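Local atomic coordinates of ubiquitin (Sulfolobus solfataricus, PDB entry 4WWM), a protein that probably acts as a ubiquitin-like modifier of the Urm1 family, linked to the proteasome pathway and tRNA processing in archaea. Residues 51-56 against 72-77. Numbering follows the deposited sequence.
Sequences ILILIN and DIIEII
With chi1 of N56 at -61° and of D72 at -76°, each CG stands anti to its carbonyl carbon, beside its own backbone N, and amide and carboxylate meet at the end of the strand pair, the side chains crossing at about a right angle. The N56 amide works with both ends: OD1 accepts from I73 N at 2.9 Å, taking the place of a main-chain carbonyl, while ND2 donates to D72 OD1 at 2.8 Å. That donor stands above the carboxylate plane. D72 OD2 is held by N69 N, so an alanine in place of D72 would probably leave ND2 and that backbone N-H without their acceptors. Asparagine suits the spot: it tolerates the left-handed backbone (phi 52°) just past the strand, and its amide prolongs the ladder. Between 51-55 and 73-77 the L52–I77 and L54–E75 pairs are hydrogen-bonded. Beta-branched isoleucines fill the buried face: I53 CG2 meets I74 CG2 at 3.6 Å, with I53 packing on L30 and I74 on V29 of helix 26-33. On the other, partly exposed face, which can take the charged E75, L54 CD1 touches I77 CD1 at 3.7 Å. Antiparallel strands beside a parallel N-terminal one, packed on a helix, are typical of the ubiquitin-like beta-grasp fold.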
loop_
_atom_site.group_PDB
_atom_site.type_symbol
_atom_site.label_atom_id
_atom_site.label_comp_id
_atom_site.label_asym_id
_atom_site.label_seq_id
_atom_site.Cartn_x
_atom_site.Cartn_y
_atom_site.Cartn_z
ATOM N N ILE A 51 7.067 7.029 -2.652
ATOM C CA ILE A 51 6.210 5.845 -2.650
ATOM C C ILE A 51 5.000 6.059 -3.547
ATOM O O ILE A 51 4.251 7.021 -3.379
ATOM C CB ILE A 51 5.714 5.485 -1.240
ATOM C CG1 ILE A 51 6.898 5.239 -0.304
ATOM C CG2 ILE A 51 4.811 4.243 -1.294
ATOM C CD1 ILE A 51 6.503 5.054 1.133
ATOM N N LEU A 52 4.815 5.143 -4.491
ATOM C CA LEU A 52 3.657 5.159 -5.373
ATOM C C LEU A 52 2.797 3.942 -5.093
ATOM O O LEU A 52 3.311 2.898 -4.684
ATOM C CB LEU A 52 4.098 5.170 -6.834
ATOM C CG LEU A 52 5.070 6.288 -7.207
ATOM C CD1 LEU A 52 5.504 6.126 -8.645
ATOM C CD2 LEU A 52 4.438 7.652 -6.986
ATOM N N ILE A 53 1.494 4.080 -5.308
ATOM C CA ILE A 53 0.575 2.965 -5.132
ATOM C C ILE A 53 -0.240 2.754 -6.397
ATOM O O ILE A 53 -0.871 3.681 -6.909
ATOM C CB ILE A 53 -0.375 3.182 -3.940
ATOM C CG1 ILE A 53 0.433 3.412 -2.659
ATOM C CG2 ILE A 53 -1.309 1.982 -3.780
ATOM C CD1 ILE A 53 -0.417 3.629 -1.426
ATOM N N LEU A 54 -0.207 1.524 -6.897
ATOM C CA LEU A 54 -1.045 1.122 -8.014
ATOM C C LEU A 54 -2.168 0.236 -7.500
ATOM O O LEU A 54 -1.944 -0.646 -6.672
ATOM C CB LEU A 54 -0.232 0.379 -9.075
ATOM C CG LEU A 54 0.932 1.145 -9.707
ATOM C CD1 LEU A 54 1.625 0.281 -10.750
ATOM C CD2 LEU A 54 0.461 2.455 -10.321
ATOM N N ILE A 55 -3.377 0.497 -7.980
ATOM C CA ILE A 55 -4.506 -0.387 -7.746
ATOM C C ILE A 55 -4.905 -0.970 -9.094
ATOM O O ILE A 55 -5.360 -0.245 -9.977
ATOM C CB ILE A 55 -5.693 0.348 -7.102
ATOM C CG1 ILE A 55 -5.264 0.962 -5.765
ATOM C CG2 ILE A 55 -6.861 -0.609 -6.898
ATOM C CD1 ILE A 55 -6.299 1.870 -5.122
ATOM N N ASN A 56 -4.709 -2.276 -9.248
ATOM C CA ASN A 56 -4.932 -2.950 -10.522
ATOM C C ASN A 56 -4.197 -2.251 -11.662
ATOM O O ASN A 56 -4.732 -2.097 -12.758
ATOM C CB ASN A 56 -6.429 -3.033 -10.827
ATOM C CG ASN A 56 -7.194 -3.816 -9.775
ATOM O OD1 ASN A 56 -6.680 -4.778 -9.207
ATOM N ND2 ASN A 56 -8.426 -3.403 -9.507
ATOM N N ASP A 72 -8.913 -6.897 -5.695
ATOM C CA ASP A 72 -8.022 -5.833 -6.154
ATOM C C ASP A 72 -6.572 -6.138 -5.798
ATOM O O ASP A 72 -6.289 -6.733 -4.759
ATOM C CB ASP A 72 -8.420 -4.482 -5.552
ATOM C CG ASP A 72 -9.650 -3.879 -6.211
ATOM O OD1 ASP A 72 -9.991 -4.278 -7.346
ATOM O OD2 ASP A 72 -10.270 -2.989 -5.590
ATOM N N ILE A 73 -5.663 -5.719 -6.671
ATOM C CA ILE A 73 -4.235 -5.884 -6.448
ATOM C C ILE A 73 -3.597 -4.524 -6.198
ATOM O O ILE A 73 -3.618 -3.648 -7.064
ATOM C CB ILE A 73 -3.550 -6.569 -7.643
ATOM C CG1 ILE A 73 -4.175 -7.948 -7.884
ATOM C CG2 ILE A 73 -2.048 -6.694 -7.390
ATOM C CD1 ILE A 73 -3.682 -8.643 -9.138
ATOM N N ILE A 74 -3.034 -4.365 -5.005
ATOM C CA ILE A 74 -2.403 -3.118 -4.595
ATOM C C ILE A 74 -0.885 -3.261 -4.609
ATOM O O ILE A 74 -0.326 -4.027 -3.832
ATOM C CB ILE A 74 -2.861 -2.700 -3.184
ATOM C CG1 ILE A 74 -4.385 -2.548 -3.149
ATOM C CG2 ILE A 74 -2.182 -1.401 -2.769
ATOM C CD1 ILE A 74 -4.958 -2.395 -1.755
ATOM N N GLU A 75 -0.219 -2.517 -5.487
ATOM C CA GLU A 75 1.239 -2.552 -5.563
ATOM C C GLU A 75 1.821 -1.313 -4.906
ATOM O O GLU A 75 1.454 -0.193 -5.257
ATOM C CB GLU A 75 1.715 -2.638 -7.015
ATOM C CG GLU A 75 1.281 -3.893 -7.746
ATOM C CD GLU A 75 1.712 -3.886 -9.197
ATOM O OE1 GLU A 75 2.927 -3.768 -9.454
ATOM O OE2 GLU A 75 0.834 -3.988 -10.079
ATOM N N ILE A 76 2.723 -1.517 -3.949
ATOM C CA ILE A 76 3.402 -0.410 -3.288
ATOM C C ILE A 76 4.838 -0.361 -3.798
ATOM O O ILE A 76 5.623 -1.287 -3.582
ATOM C CB ILE A 76 3.364 -0.546 -1.756
ATOM C CG1 ILE A 76 1.922 -0.773 -1.291
ATOM C CG2 ILE A 76 3.933 0.708 -1.102
ATOM C CD1 ILE A 76 1.785 -1.050 0.184
ATOM N N ILE A 77 5.162 0.730 -4.486
ATOM C CA ILE A 77 6.400 0.844 -5.247
ATOM C C ILE A 77 7.233 2.041 -4.797
ATOM O O ILE A 77 6.775 3.183 -4.881
ATOM C CB ILE A 77 6.108 0.994 -6.754
ATOM C CG1 ILE A 77 5.204 -0.145 -7.235
ATOM C CG2 ILE A 77 7.411 1.025 -7.550
ATOM C CD1 ILE A 77 4.693 0.024 -8.650
#